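Local coordinates for protein putative rhamnosidase (Streptomyces avermitilis, PDB 3W5M) that hydrolyses terminal non-reducing alpha-L-rhamnose residues from alpha-L-rhamnosides, including citrus flavonoids and gum arabic, and carries a calcium-dependent rhamnose-binding module, at residues A[715-720]-A[776-781]; A[725-730]-A[766-771]; A[760-765]-A[819-824]. One frame throughout, in Å; residues are numbered along the deposited sequence.

Contact 1. Residues A[715-720]-A[776-781]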
# COMPACT_ATOMS: atom_id res chain seq x y z
N VAL A 715 0.61 20.30 -7.15
CA VAL A 715 0.27 18.99 -7.69
C VAL A 715 -0.14 19.13 -9.17
O VAL A 715 0.22 18.30 -9.98
CB VAL A 715 -0.85 18.33 -6.86
CG1 VAL A 715 -1.42 17.14 -7.58
CG2 VAL A 715 -0.28 17.86 -5.53
N LEU A 716 -0.88 20.19 -9.49
CA LEU A 716 -1.28 20.41 -10.89
C LEU A 716 -0.10 20.80 -11.76
O LEU A 716 0.08 20.25 -12.86
CB LEU A 716 -2.36 21.49 -10.99
CG LEU A 716 -3.70 21.27 -10.29
CD1 LEU A 716 -4.59 22.44 -10.65
CD2 LEU A 716 -4.34 19.93 -10.68
N ALA A 717 0.72 21.74 -11.28
CA ALA A 717 1.90 22.13 -12.05
C ALA A 717 2.82 20.94 -12.37
O ALA A 717 3.33 20.81 -13.47
CB ALA A 717 2.64 23.27 -11.36
N ASP A 718 2.98 20.02 -11.42
CA ASP A 718 3.88 18.90 -11.61
C ASP A 718 3.29 17.82 -12.52
O ASP A 718 4.03 17.03 -13.08
CB ASP A 718 4.24 18.29 -10.23
CG ASP A 718 5.20 19.17 -9.43
OD1 ASP A 718 5.83 20.09 -9.98
OD2 ASP A 718 5.33 18.92 -8.21
N ALA A 719 1.96 17.80 -12.65
CA ALA A 719 1.23 16.76 -13.41
C ALA A 719 1.01 17.22 -14.85
O ALA A 719 0.99 16.40 -15.76
CB ALA A 719 -0.12 16.48 -12.75
N LEU A 720 0.88 18.53 -15.06
CA LEU A 720 0.39 18.99 -16.38
C LEU A 720 1.21 18.52 -17.61
O LEU A 720 0.60 18.06 -18.56
CB LEU A 720 0.03 20.50 -16.39
CG LEU A 720 -0.77 20.99 -17.61
CD1 LEU A 720 -2.09 20.25 -17.78
CD2 LEU A 720 -0.98 22.50 -17.53
N THR A 776 -6.20 26.36 -16.86
CA THR A 776 -6.94 27.52 -16.38
C THR A 776 -6.54 27.89 -14.94
O THR A 776 -6.19 29.03 -14.67
CB THR A 776 -8.47 27.31 -16.52
OG1 THR A 776 -8.79 27.17 -17.92
CG2 THR A 776 -9.27 28.47 -15.96
N GLU A 777 -6.58 26.92 -14.03
CA GLU A 777 -6.15 27.20 -12.65
C GLU A 777 -4.72 27.70 -12.54
O GLU A 777 -4.40 28.50 -11.67
CB GLU A 777 -6.35 25.97 -11.76
CG GLU A 777 -7.82 25.53 -11.65
CD GLU A 777 -8.74 26.59 -11.04
OE1 GLU A 777 -8.45 27.10 -9.94
OE2 GLU A 777 -9.77 26.92 -11.65
N LEU A 778 -3.85 27.23 -13.43
CA LEU A 778 -2.44 27.62 -13.40
C LEU A 778 -2.14 28.90 -14.18
O LEU A 778 -0.98 29.27 -14.31
CB LEU A 778 -1.56 26.50 -13.95
CG LEU A 778 -1.54 25.19 -13.14
CD1 LEU A 778 -0.82 24.10 -13.91
CD2 LEU A 778 -0.85 25.43 -11.82
N GLY A 779 -3.18 29.55 -14.73
CA GLY A 779 -3.01 30.75 -15.57
C GLY A 779 -2.27 30.47 -16.86
O GLY A 779 -1.63 31.35 -17.41
N LYS A 780 -2.34 29.24 -17.35
CA LYS A 780 -1.73 28.87 -18.62
C LYS A 780 -2.78 28.99 -19.73
O LYS A 780 -3.95 29.23 -19.45
CB LYS A 780 -1.17 27.45 -18.55
CG LYS A 780 0.08 27.30 -17.71
CD LYS A 780 0.61 25.88 -17.79
CE LYS A 780 1.96 25.75 -17.09
NZ LYS A 780 3.12 25.95 -18.01
N ASP A 781 -2.35 28.81 -20.97
CA ASP A 781 -3.25 28.89 -22.12
C ASP A 781 -4.09 27.61 -22.29
O ASP A 781 -3.57 26.57 -22.69
CB ASP A 781 -2.46 29.19 -23.40
CG ASP A 781 -3.35 29.30 -24.64
OD1 ASP A 781 -4.56 29.63 -24.49
OD2 ASP A 781 -2.84 29.06 -25.76
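Leu778 lays both of its methyl groups over one face of the flat peptide group that joins Leu716 to Ala717. CD1 of Leu778 lies 4.0 Å from Leu716 C and CD2 lies 4.0 Å from Ala717 N, so the branched end of the leucine rests on helix backbone as much as on side chains. No aromatic ring is shared between the segments. The other flat group close by, the carboxylate of Glu777, turns away from the contact. Its chain is bent at chi2 (-61°), and OE1 hydrogen-bonds to Tyr707 OH on helix 698-710, leaving CB to meet Leu716 CD1 at 4.1 Å.

Around this leucine the partners are apolar. Ala717, small enough to let the methyls come down to the main chain, offers CB to Leu778 CD2 at 4.1 Å. Leu720 comes alongside, running in the opposite direction to Leu778, and its CD2 is 4.0 Å from Leu778 CD1. The same Leu720 CD2 lies 3.7 Å from Lys780 CD, so the lysine contributes its aliphatic stem to the contact. No hydrogen bond joins the segments.

The example illustrates how the turn that ends one helix can carry the side chain that packs on its neighbour. A Schellman motif closes helix 756-777, with Gly779 at positive phi (65°), and Leu778, just before the glycine, is aimed at the neighbouring helix. Arg713 NH2 at the start of that helix binds Glu777 O. Helix 713-732 thus meets the C-terminal end of helix 756-777 near its own beginning, while Val715 and Ala719 pack on helices 658-671 and 698-710, and Leu716 and Leu720 also touch Met774.

Contact 2. Residues A[725-730]-A[766-771]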
# COMPACT_ATOMS: atom_id res chain seq x y z
N ALA A 725 1.40 14.81 -22.44
CA ALA A 725 1.97 13.67 -23.14
C ALA A 725 0.96 12.53 -23.27
O ALA A 725 0.97 11.81 -24.26
CB ALA A 725 3.24 13.20 -22.46
N TRP A 726 0.09 12.38 -22.26
CA TRP A 726 -0.96 11.35 -22.24
C TRP A 726 -1.98 11.68 -23.32
O TRP A 726 -2.37 10.79 -24.08
CB TRP A 726 -1.62 11.32 -20.86
CG TRP A 726 -2.84 10.48 -20.65
CD1 TRP A 726 -4.01 10.89 -20.10
CD2 TRP A 726 -2.97 9.06 -20.85
NE1 TRP A 726 -4.88 9.84 -19.94
CE2 TRP A 726 -4.28 8.71 -20.42
CE3 TRP A 726 -2.12 8.06 -21.36
CZ2 TRP A 726 -4.76 7.40 -20.48
CZ3 TRP A 726 -2.62 6.73 -21.45
CH2 TRP A 726 -3.93 6.43 -21.01
N LEU A 727 -2.37 12.96 -23.41
CA LEU A 727 -3.40 13.36 -24.39
C LEU A 727 -2.89 13.17 -25.81
O LEU A 727 -3.65 12.79 -26.73
CB LEU A 727 -3.87 14.81 -24.17
CG LEU A 727 -4.78 15.06 -22.96
CD1 LEU A 727 -4.94 16.55 -22.68
CD2 LEU A 727 -6.14 14.38 -23.07
N ARG A 728 -1.60 13.47 -25.99
CA ARG A 728 -0.93 13.30 -27.28
C ARG A 728 -0.89 11.81 -27.67
O ARG A 728 -1.20 11.45 -28.82
CB ARG A 728 0.46 13.92 -27.24
CG ARG A 728 1.37 13.52 -28.38
CD ARG A 728 2.75 14.08 -28.14
NE ARG A 728 2.79 15.53 -28.32
CZ ARG A 728 3.82 16.30 -27.97
NH1 ARG A 728 4.89 15.75 -27.41
NH2 ARG A 728 3.78 17.62 -28.17
N TYR A 729 -0.57 10.96 -26.70
CA TYR A 729 -0.67 9.52 -26.86
C TYR A 729 -2.08 9.10 -27.26
O TYR A 729 -2.26 8.28 -28.17
CB TYR A 729 -0.25 8.77 -25.57
CG TYR A 729 -0.60 7.29 -25.61
CD1 TYR A 729 0.28 6.35 -26.15
CD2 TYR A 729 -1.84 6.83 -25.13
CE1 TYR A 729 -0.06 5.00 -26.22
CE2 TYR A 729 -2.17 5.49 -25.15
CZ TYR A 729 -1.29 4.59 -25.71
OH TYR A 729 -1.65 3.28 -25.75
N LEU A 730 -3.09 9.64 -26.59
CA LEU A 730 -4.46 9.21 -26.82
C LEU A 730 -4.96 9.65 -28.20
O LEU A 730 -5.73 8.93 -28.85
CB LEU A 730 -5.38 9.76 -25.74
CG LEU A 730 -5.26 9.11 -24.34
CD1 LEU A 730 -6.11 9.91 -23.37
CD2 LEU A 730 -5.66 7.63 -24.33
N HIS A 766 -12.87 13.38 -21.20
CA HIS A 766 -12.82 13.84 -19.81
C HIS A 766 -11.40 14.30 -19.44
O HIS A 766 -11.23 15.31 -18.72
CB HIS A 766 -13.27 12.74 -18.85
CG HIS A 766 -13.41 13.18 -17.43
ND1 HIS A 766 -14.26 14.20 -17.04
CD2 HIS A 766 -12.83 12.73 -16.29
CE1 HIS A 766 -14.20 14.35 -15.73
NE2 HIS A 766 -13.33 13.48 -15.25
N SER A 767 -10.40 13.53 -19.88
CA SER A 767 -9.01 13.93 -19.68
C SER A 767 -8.68 15.27 -20.37
O SER A 767 -7.98 16.10 -19.79
CB SER A 767 -8.05 12.83 -20.12
OG SER A 767 -8.05 11.82 -19.15
N ALA A 768 -9.18 15.48 -21.58
CA ALA A 768 -9.01 16.77 -22.26
C ALA A 768 -9.67 17.92 -21.48
O ALA A 768 -9.11 19.02 -21.39
CB ALA A 768 -9.56 16.71 -23.69
N ASP A 769 -10.86 17.65 -20.94
CA ASP A 769 -11.64 18.60 -20.14
C ASP A 769 -10.84 18.97 -18.90
O ASP A 769 -10.67 20.16 -18.58
CB ASP A 769 -12.96 17.93 -19.74
CG ASP A 769 -13.89 18.83 -18.93
OD1 ASP A 769 -13.56 19.99 -18.59
OD2 ASP A 769 -15.00 18.37 -18.62
N LEU A 770 -10.36 17.96 -18.19
CA LEU A 770 -9.61 18.25 -16.98
C LEU A 770 -8.32 19.00 -17.27
O LEU A 770 -7.94 19.90 -16.50
CB LEU A 770 -9.32 16.97 -16.19
CG LEU A 770 -10.50 16.29 -15.52
CD1 LEU A 770 -9.96 15.14 -14.65
CD2 LEU A 770 -11.40 17.24 -14.74
N ALA A 771 -7.64 18.64 -18.36
CA ALA A 771 -6.42 19.35 -18.70
C ALA A 771 -6.71 20.85 -18.93
O ALA A 771 -5.91 21.70 -18.54
CB ALA A 771 -5.73 18.73 -19.90
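Two neighbouring helices of the (alpha/alpha)6-barrel, the catalytic fold of this glycoside hydrolase, meet here through Leu727 and a strip of small residues, Ser767, Ala768 and Ala771. Their short segments run roughly antiparallel, at 149° between N-to-C directions, and the axes approach to 10.4 Å. Leu727 does most of the work. With CG anti to its carbonyl carbon (chi1 -74°), the side chain reaches across and divides its two methyls between successive turns of helix 756-777. CD1 sits 3.6 Å from Ala771 CB. CD2 settles against the backbone, 3.6 Å from Ala768 N, and touches Ser767 CB at 3.8 Å. Such a fit shows how alanine and serine let a branched side chain reach the main chain of a partner helix. Beyond this pair, helix 783-800 also packs on Leu727 through Tyr785 and on Ala768 through Leu788 and Phe789.

The second element is polar and lies toward the sugar site: the Trp726 side chain is about 7 Å from that of Trp695, which binds alpha-L-rhamnose. Within its own helix, Leu730 CD1 lies over one face of the Trp726 indole, 3.6 Å above the plane and toward the rim. At the indole edge, near the ring plane, Ser767 OG stands 3.8 Å from Trp726 NE1. The two are linked through a third residue instead of bonding directly, for Trp726 NE1 and Ser767 OG each hydrogen-bond to the same carboxylate oxygen, Asp697 OD1.

Contact 3. Residues A[760-765]-A[819-824]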
# COMPACT_ATOMS: atom_id res chain seq x y z
N ALA A 760 -13.80 4.26 -23.55
CA ALA A 760 -12.51 4.81 -23.89
C ALA A 760 -12.62 6.20 -24.47
O ALA A 760 -11.83 7.08 -24.14
CB ALA A 760 -11.77 3.89 -24.85
N THR A 761 -13.61 6.42 -25.35
CA THR A 761 -13.76 7.75 -25.91
C THR A 761 -14.26 8.74 -24.83
O THR A 761 -13.81 9.87 -24.81
CB THR A 761 -14.65 7.75 -27.18
OG1 THR A 761 -14.13 6.78 -28.12
CG2 THR A 761 -14.56 9.10 -27.85
N ALA A 762 -15.12 8.30 -23.90
CA ALA A 762 -15.60 9.16 -22.81
C ALA A 762 -14.43 9.61 -21.92
O ALA A 762 -14.27 10.80 -21.60
CB ALA A 762 -16.66 8.44 -22.00
N TYR A 763 -13.56 8.66 -21.58
CA TYR A 763 -12.38 9.00 -20.76
C TYR A 763 -11.37 9.93 -21.44
O TYR A 763 -10.78 10.81 -20.78
CB TYR A 763 -11.74 7.73 -20.15
CG TYR A 763 -12.11 7.59 -18.69
CD1 TYR A 763 -11.46 8.37 -17.73
CD2 TYR A 763 -13.12 6.72 -18.26
CE1 TYR A 763 -11.80 8.29 -16.39
CE2 TYR A 763 -13.46 6.63 -16.91
CZ TYR A 763 -12.77 7.40 -15.97
OH TYR A 763 -13.07 7.37 -14.61
N PHE A 764 -11.20 9.77 -22.75
CA PHE A 764 -10.35 10.64 -23.55
C PHE A 764 -10.83 12.10 -23.47
O PHE A 764 -10.05 13.01 -23.16
CB PHE A 764 -10.31 10.09 -25.01
CG PHE A 764 -9.48 10.88 -26.00
CD1 PHE A 764 -8.41 11.70 -25.61
CD2 PHE A 764 -9.74 10.77 -27.36
CE1 PHE A 764 -7.66 12.39 -26.54
CE2 PHE A 764 -8.97 11.45 -28.30
CZ PHE A 764 -7.93 12.27 -27.89
N ALA A 765 -12.12 12.31 -23.74
CA ALA A 765 -12.75 13.63 -23.61
C ALA A 765 -12.59 14.20 -22.22
O ALA A 765 -12.23 15.37 -22.08
CB ALA A 765 -14.23 13.55 -23.95
N LEU A 819 -23.50 11.39 -18.59
CA LEU A 819 -24.07 12.49 -17.80
C LEU A 819 -23.00 13.14 -16.92
O LEU A 819 -22.91 14.38 -16.83
CB LEU A 819 -25.26 12.04 -16.96
CG LEU A 819 -26.48 11.74 -17.84
CD1 LEU A 819 -27.43 10.86 -17.05
CD2 LEU A 819 -27.16 13.05 -18.29
N SER A 820 -22.18 12.30 -16.28
CA SER A 820 -21.12 12.78 -15.39
C SER A 820 -20.09 13.67 -16.09
O SER A 820 -19.70 14.71 -15.55
CB SER A 820 -20.38 11.59 -14.75
OG SER A 820 -19.59 12.07 -13.69
N MET A 821 -19.63 13.24 -17.25
CA MET A 821 -18.54 13.87 -17.98
C MET A 821 -19.04 14.94 -18.96
O MET A 821 -18.26 15.47 -19.75
CB MET A 821 -17.69 12.83 -18.71
CG MET A 821 -17.02 11.83 -17.76
SD MET A 821 -16.22 10.47 -18.61
CE MET A 821 -15.40 9.68 -17.21
N ASN A 822 -20.33 15.24 -18.87
CA ASN A 822 -20.99 16.29 -19.67
C ASN A 822 -20.87 16.01 -21.15
O ASN A 822 -20.55 16.91 -21.95
CB ASN A 822 -20.46 17.68 -19.26
CG ASN A 822 -20.68 17.95 -17.78
OD1 ASN A 822 -21.78 17.77 -17.27
ND2 ASN A 822 -19.62 18.35 -17.07
N LEU A 823 -21.14 14.75 -21.51
CA LEU A 823 -21.02 14.30 -22.88
C LEU A 823 -22.36 14.26 -23.62
O LEU A 823 -22.37 14.39 -24.83
CB LEU A 823 -20.28 12.96 -22.97
CG LEU A 823 -18.84 13.04 -22.42
CD1 LEU A 823 -18.21 11.66 -22.34
CD2 LEU A 823 -17.93 13.96 -23.23
N VAL A 824 -23.47 14.12 -22.89
CA VAL A 824 -24.81 14.12 -23.50
C VAL A 824 -25.11 15.56 -23.96
O VAL A 824 -24.94 16.49 -23.18
CB VAL A 824 -25.90 13.71 -22.48
CG1 VAL A 824 -27.26 13.61 -23.14
CG2 VAL A 824 -25.58 12.38 -21.81
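The aromatic part of this contact is the ring of Tyr763, over whose centre Met821 sets its terminal methyl. Met821 CE lies 3.7 Å from the Tyr763 ring centroid and 13° off the ring normal, a CH-pi contact, and its closest ring atom is Tyr763 CE2 at 3.6 Å. The sulfur stands further back, with SD 5.0 Å from the centroid, so this Met-aromatic contact is led by the methyl group. Beyond CG the methionine chain is extended, and it crosses the tyrosine side chain at about a right angle.

Apolar contacts continue down the same helix. Leu823 reaches two alanines one turn apart: CD1 is 3.6 Å from Ala762 CB, and CD2 is 3.8 Å from Ala765 CB. Met821 shares the first of them, its SD lying 4.0 Å from Ala762 CB.

Polar atoms are present, but no hydrogen bond crosses between the segments. Ala762 O comes within 3.6 Å of Met821 SD as a plain van der Waals neighbour. Tyr763 OH instead binds Asn645 ND2, which anchors the far end of the ring. On the other segment Asn822, at positive phi (60°), is the C-prime residue of a Schellman motif ending helix 812-820, and this turn presents Met821 and Leu823 together toward helix 756-777. Asn822 O and Leu823 O are bound by Arg793 and Gln797 of helix 783-800.

The case shows a buried contact made by apolar chemistry at a helix end, while these polar atoms find partners outside it. Since the Tyr763 side chain lies about 7 Å from that of the rhamnose-binding Trp695, the methyl over one face and the bond to Asn645 are consistent with a ring held in place close behind the sugar site, probably as part of its second shell.

In the fold
All three contacts use helix 756-777, and together they follow it through the (alpha/alpha)6-barrel. Contacts 1 and 2, whose centres are 13 Å apart, both join it to helix 713-732, whereas contact 3 brings in the end of helix 812-820. Contact 1 is partly exposed and distant from the annotated sites, and it mixes leucines with the aliphatic stem of a lysine. Contacts 2 and 3 are buried and approach the rhamnose site, where a tryptophan and a tyrosine enter. They touch each other where Leu730 and Phe764 pack together. Contacts 1 and 3 share Schellman-terminated helix ends, while contact 2 is helix against helix.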